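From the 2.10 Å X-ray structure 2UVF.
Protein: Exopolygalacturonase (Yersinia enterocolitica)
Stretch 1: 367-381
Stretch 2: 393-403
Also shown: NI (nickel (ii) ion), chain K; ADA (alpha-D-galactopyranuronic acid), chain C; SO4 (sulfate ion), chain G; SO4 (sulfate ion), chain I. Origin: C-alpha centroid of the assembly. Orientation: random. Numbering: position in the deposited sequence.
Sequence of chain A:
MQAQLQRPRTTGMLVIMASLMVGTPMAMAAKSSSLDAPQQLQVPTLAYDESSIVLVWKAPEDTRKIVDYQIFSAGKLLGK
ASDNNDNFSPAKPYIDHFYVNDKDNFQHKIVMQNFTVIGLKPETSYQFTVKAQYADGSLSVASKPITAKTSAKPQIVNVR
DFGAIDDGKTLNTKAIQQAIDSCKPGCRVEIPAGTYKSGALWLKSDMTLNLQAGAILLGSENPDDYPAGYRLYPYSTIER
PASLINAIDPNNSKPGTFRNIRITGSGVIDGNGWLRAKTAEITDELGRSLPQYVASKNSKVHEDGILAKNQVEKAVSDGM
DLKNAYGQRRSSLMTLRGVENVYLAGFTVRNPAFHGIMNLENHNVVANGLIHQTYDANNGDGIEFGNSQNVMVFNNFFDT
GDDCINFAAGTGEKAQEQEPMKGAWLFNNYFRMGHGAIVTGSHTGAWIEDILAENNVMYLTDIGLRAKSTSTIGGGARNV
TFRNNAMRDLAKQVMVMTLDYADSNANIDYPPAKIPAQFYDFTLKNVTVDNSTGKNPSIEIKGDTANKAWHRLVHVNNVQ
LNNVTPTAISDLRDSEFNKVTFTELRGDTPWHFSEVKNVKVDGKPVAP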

# COMPACT_ATOMS: atom_id res chain seq x y z
N ALA A 367 -7.94 1.08 -2.93
CA ALA A 367 -7.02 1.86 -3.76
C ALA A 367 -6.80 1.23 -5.14
O ALA A 367 -6.17 0.19 -5.28
CB ALA A 367 -5.68 2.11 -3.02
N ASN A 368 -7.34 1.89 -6.16
CA ASN A 368 -7.34 1.36 -7.51
C ASN A 368 -6.51 2.25 -8.47
O ASN A 368 -6.93 3.34 -8.82
CB ASN A 368 -8.79 1.25 -8.01
CG ASN A 368 -8.90 0.78 -9.46
OD1 ASN A 368 -7.94 0.29 -10.05
ND2 ASN A 368 -10.10 0.92 -10.04
N GLY A 369 -5.34 1.76 -8.87
CA GLY A 369 -4.61 2.37 -9.96
C GLY A 369 -3.96 3.68 -9.64
O GLY A 369 -3.87 4.59 -10.49
N LEU A 370 -3.49 3.80 -8.40
CA LEU A 370 -2.74 4.99 -8.00
C LEU A 370 -1.31 4.84 -8.49
O LEU A 370 -0.81 3.73 -8.68
CB LEU A 370 -2.79 5.20 -6.48
CG LEU A 370 -4.12 5.04 -5.72
CD1 LEU A 370 -3.90 5.22 -4.18
CD2 LEU A 370 -5.18 6.00 -6.19
N ILE A 371 -0.66 5.97 -8.73
CA ILE A 371 0.73 5.98 -9.15
C ILE A 371 1.51 6.74 -8.06
O ILE A 371 1.28 7.92 -7.87
CB ILE A 371 0.84 6.60 -10.59
CG1 ILE A 371 0.05 5.73 -11.61
CG2 ILE A 371 2.29 6.78 -11.02
CD1 ILE A 371 -0.46 6.50 -12.81
N HIS A 372 2.37 6.04 -7.32
CA HIS A 372 3.16 6.65 -6.24
C HIS A 372 4.56 6.89 -6.77
O HIS A 372 5.23 5.95 -7.14
CB HIS A 372 3.22 5.73 -4.98
CG HIS A 372 1.90 5.10 -4.66
ND1 HIS A 372 1.03 5.64 -3.73
CD2 HIS A 372 1.27 4.03 -5.19
CE1 HIS A 372 -0.07 4.91 -3.69
NE2 HIS A 372 0.05 3.92 -4.57
N GLN A 373 4.97 8.15 -6.81
CA GLN A 373 6.28 8.51 -7.28
C GLN A 373 6.93 9.43 -6.22
O GLN A 373 6.90 10.67 -6.33
CB GLN A 373 6.18 9.21 -8.65
CG GLN A 373 5.46 8.42 -9.78
CD GLN A 373 5.30 9.26 -11.05
OE1 GLN A 373 5.17 10.49 -10.97
NE2 GLN A 373 5.33 8.62 -12.20
N THR A 374 7.50 8.80 -5.20
CA THR A 374 7.95 9.52 -4.01
C THR A 374 9.34 9.05 -3.57
O THR A 374 9.73 9.29 -2.45
CB THR A 374 6.97 9.37 -2.82
OG1 THR A 374 6.97 8.02 -2.33
CG2 THR A 374 5.54 9.72 -3.23
N TYR A 375 10.07 8.39 -4.47
CA TYR A 375 11.44 7.99 -4.21
C TYR A 375 12.25 9.26 -4.32
O TYR A 375 12.07 9.99 -5.31
CB TYR A 375 11.92 6.97 -5.24
CG TYR A 375 13.32 6.45 -4.96
CD1 TYR A 375 13.52 5.42 -4.05
CD2 TYR A 375 14.43 7.00 -5.58
CE1 TYR A 375 14.77 4.96 -3.76
CE2 TYR A 375 15.69 6.52 -5.32
CZ TYR A 375 15.85 5.49 -4.40
OH TYR A 375 17.10 4.99 -4.10
N ASP A 376 13.12 9.57 -3.36
CA ASP A 376 13.34 8.78 -2.13
C ASP A 376 13.03 9.65 -0.90
O ASP A 376 13.89 9.86 -0.05
CB ASP A 376 14.80 8.30 -2.09
CG ASP A 376 15.01 7.19 -1.10
OD1 ASP A 376 16.19 6.83 -0.86
OD2 ASP A 376 14.02 6.66 -0.56
N ALA A 377 11.80 10.15 -0.82
CA ALA A 377 11.35 11.00 0.27
C ALA A 377 11.36 10.24 1.61
O ALA A 377 10.68 9.21 1.76
CB ALA A 377 9.98 11.56 -0.04
N ASN A 378 12.17 10.72 2.56
CA ASN A 378 12.32 10.06 3.88
C ASN A 378 10.98 9.86 4.57
O ASN A 378 10.23 10.82 4.78
CB ASN A 378 13.29 10.84 4.78
CG ASN A 378 13.89 9.97 5.91
OD1 ASN A 378 13.99 8.74 5.80
ND2 ASN A 378 14.31 10.62 6.98
N ASN A 379 10.70 8.60 4.90
CA ASN A 379 9.43 8.12 5.47
C ASN A 379 8.23 8.24 4.53
O ASN A 379 7.08 8.14 4.97
CB ASN A 379 9.13 8.81 6.80
CG ASN A 379 10.30 8.76 7.74
OD1 ASN A 379 10.81 9.80 8.13
ND2 ASN A 379 10.79 7.55 8.05
N GLY A 380 8.51 8.42 3.25
CA GLY A 380 7.43 8.57 2.29
C GLY A 380 6.93 7.23 1.82
O GLY A 380 7.21 6.81 0.67
N ASP A 381 6.21 6.53 2.70
CA ASP A 381 5.64 5.23 2.33
C ASP A 381 4.44 5.44 1.42
O ASP A 381 3.87 6.52 1.42
CB ASP A 381 5.36 4.26 3.51
CG ASP A 381 4.84 4.94 4.74
OD1 ASP A 381 4.16 6.01 4.59
OD2 ASP A 381 5.10 4.40 5.86
NI NI K . 13.79 4.96 0.67
C1 ADA C . 9.27 3.32 8.26
C2 ADA C . 8.13 4.34 8.45
C3 ADA C . 8.37 5.03 9.82
C4 ADA C . 8.00 3.97 10.88
C5 ADA C . 9.01 2.82 10.71
C6 ADA C . 8.69 1.66 11.69
O1 ADA C . 10.60 3.91 8.37
O2 ADA C . 8.03 5.26 7.39
O3 ADA C . 7.67 6.29 9.97
O4 ADA C . 6.69 3.45 10.55
O5 ADA C . 9.06 2.32 9.31
O6B ADA C . 7.84 0.81 11.33
O6A ADA C . 9.31 1.63 12.78
S SO4 G . 4.20 5.40 -14.24
O1 SO4 G . 2.76 5.51 -14.48
O2 SO4 G . 4.89 5.44 -15.53
O3 SO4 G . 4.72 6.47 -13.40
O4 SO4 G . 4.46 4.14 -13.56
S SO4 I . 14.52 6.47 8.77
O1 SO4 I . 14.49 6.26 7.32
O2 SO4 I . 15.85 6.12 9.25
O3 SO4 I . 14.26 7.88 9.08
O4 SO4 I . 13.50 5.64 9.42
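Stretch 2, residues 393-403: VFNNFFDTGDD

The strand segments of stretch 2, 393-394 and 397-399, run parallel to 367-368 and 371-373 of stretch 1 in a sheet; the residues that follow are not strand. Strand 397-399 lies beside strand 371-373, with axes 4.9 Å apart at closest and 9° between their directions. A367 pairs with V393 and N368 with F394. After a break at G369-L370 and N395-N396, pairing resumes as I371 with F397, H372 with F398 and Q373 with D399. Backbone hydrogen bonds join the two: F394 N to A367 O (3.0 Å), F397 N to L370 O (2.9 Å), H372 N to F397 O (3.0 Å), and T374 N to D399 O (2.8 Å).

H372 has the largest area covered by stretch 2. Its side chain lies on the same face as that of F398, and the two rings form an offset stack, centroids 4.3 Å apart and planes at 5°. H372 NE2 also donates a nearly straight hydrogen bond to N396 OD1 (2.8 Å). The imidazole is thus held at both its face and its edge.

F397 points to the other face of the sheet, with I371. Its CD2 lies 4.0 Å from I371 CG2. A sulfate ion, probably from the crystallisation liquor, sits over its ring, with O4 3.0 Å from F397 CD1.

G401 is the most covered residue of stretch 2. It lies beyond the strands, against the loop that begins at T374. G401 N donates to T374 OG1 (3.2 Å) and weakly to G380 O (3.0 Å). G401 CA lies 3.3 Å from A377 O. A CB here would point toward stretch 1 and clash with A377 O and T374 O, so the close fit depends on glycine. G401 O and D376 OD2 each bind the nickel ion at 2.1 Å, so the metal bridges the two stretches.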

# COMPACT_ATOMS: atom_id res chain seq x y z
N VAL A 393 -5.92 -3.16 -2.39
CA VAL A 393 -5.06 -2.38 -3.27
C VAL A 393 -4.76 -3.18 -4.54
O VAL A 393 -4.14 -4.25 -4.50
CB VAL A 393 -3.73 -2.00 -2.56
CG1 VAL A 393 -2.74 -1.39 -3.53
CG2 VAL A 393 -3.98 -1.05 -1.40
N PHE A 394 -5.18 -2.65 -5.69
CA PHE A 394 -4.89 -3.28 -6.97
C PHE A 394 -4.58 -2.26 -8.05
O PHE A 394 -4.98 -1.09 -7.95
CB PHE A 394 -6.02 -4.23 -7.38
CG PHE A 394 -7.35 -3.57 -7.70
CD1 PHE A 394 -7.76 -3.41 -9.02
CD2 PHE A 394 -8.24 -3.21 -6.68
CE1 PHE A 394 -9.00 -2.86 -9.34
CE2 PHE A 394 -9.49 -2.64 -6.98
CZ PHE A 394 -9.87 -2.46 -8.31
N ASN A 395 -3.84 -2.70 -9.07
CA ASN A 395 -3.40 -1.87 -10.20
C ASN A 395 -2.53 -0.68 -9.87
O ASN A 395 -2.35 0.20 -10.70
CB ASN A 395 -4.59 -1.43 -11.07
CG ASN A 395 -5.30 -2.61 -11.70
OD1 ASN A 395 -4.91 -3.78 -11.50
ND2 ASN A 395 -6.39 -2.31 -12.42
N ASN A 396 -1.97 -0.66 -8.67
CA ASN A 396 -1.11 0.44 -8.23
C ASN A 396 0.28 0.31 -8.83
O ASN A 396 0.76 -0.78 -9.05
CB ASN A 396 -1.00 0.46 -6.69
CG ASN A 396 -2.13 1.23 -6.00
OD1 ASN A 396 -1.90 1.98 -5.04
ND2 ASN A 396 -3.35 1.05 -6.47
N PHE A 397 0.90 1.44 -9.14
CA PHE A 397 2.34 1.49 -9.39
C PHE A 397 3.01 2.07 -8.13
O PHE A 397 2.59 3.11 -7.66
CB PHE A 397 2.63 2.34 -10.63
CG PHE A 397 4.12 2.60 -10.90
CD1 PHE A 397 4.84 1.78 -11.77
CD2 PHE A 397 4.77 3.68 -10.32
CE1 PHE A 397 6.18 2.02 -12.02
CE2 PHE A 397 6.11 3.93 -10.56
CZ PHE A 397 6.81 3.10 -11.42
N PHE A 398 4.03 1.40 -7.60
CA PHE A 398 4.74 1.88 -6.38
C PHE A 398 6.21 2.15 -6.70
O PHE A 398 6.92 1.26 -7.14
CB PHE A 398 4.66 0.89 -5.21
CG PHE A 398 3.30 0.77 -4.59
CD1 PHE A 398 2.91 1.61 -3.54
CD2 PHE A 398 2.40 -0.19 -5.04
CE1 PHE A 398 1.63 1.49 -2.97
CE2 PHE A 398 1.15 -0.32 -4.47
CZ PHE A 398 0.76 0.52 -3.44
N ASP A 399 6.64 3.39 -6.47
CA ASP A 399 8.06 3.79 -6.45
C ASP A 399 8.16 4.82 -5.30
O ASP A 399 7.83 6.01 -5.46
CB ASP A 399 8.48 4.39 -7.81
CG ASP A 399 9.97 4.46 -7.99
OD1 ASP A 399 10.60 3.39 -8.06
OD2 ASP A 399 10.51 5.59 -8.09
N THR A 400 8.55 4.35 -4.12
CA THR A 400 8.28 5.09 -2.89
C THR A 400 9.56 5.35 -2.10
O THR A 400 10.55 4.67 -2.28
CB THR A 400 7.23 4.32 -2.01
OG1 THR A 400 7.73 3.01 -1.72
CG2 THR A 400 5.89 4.17 -2.73
N GLY A 401 9.52 6.35 -1.23
CA GLY A 401 10.65 6.70 -0.39
C GLY A 401 10.82 5.74 0.76
O GLY A 401 11.92 5.62 1.29
N ASP A 402 9.74 5.05 1.13
CA ASP A 402 9.77 4.08 2.23
C ASP A 402 9.00 2.81 1.85
O ASP A 402 9.02 2.40 0.68
CB ASP A 402 9.20 4.70 3.52
CG ASP A 402 9.85 4.15 4.77
OD1 ASP A 402 9.46 3.04 5.19
OD2 ASP A 402 10.76 4.80 5.32
N ASP A 403 8.32 2.19 2.82
CA ASP A 403 7.60 0.94 2.56
C ASP A 403 6.56 1.25 1.50
O ASP A 403 6.05 2.36 1.47
CB ASP A 403 6.88 0.42 3.81
CG ASP A 403 7.83 0.04 4.95
OD1 ASP A 403 9.00 -0.32 4.66
OD2 ASP A 403 7.39 0.07 6.13
O HOH W 1 9.62 8.16 -7.74
O HOH W 2 15.88 4.46 0.17
O HOH W 3 12.52 6.53 4.32
O HOH W 4 12.88 3.97 -1.33
O HOH W 5 14.72 6.21 2.64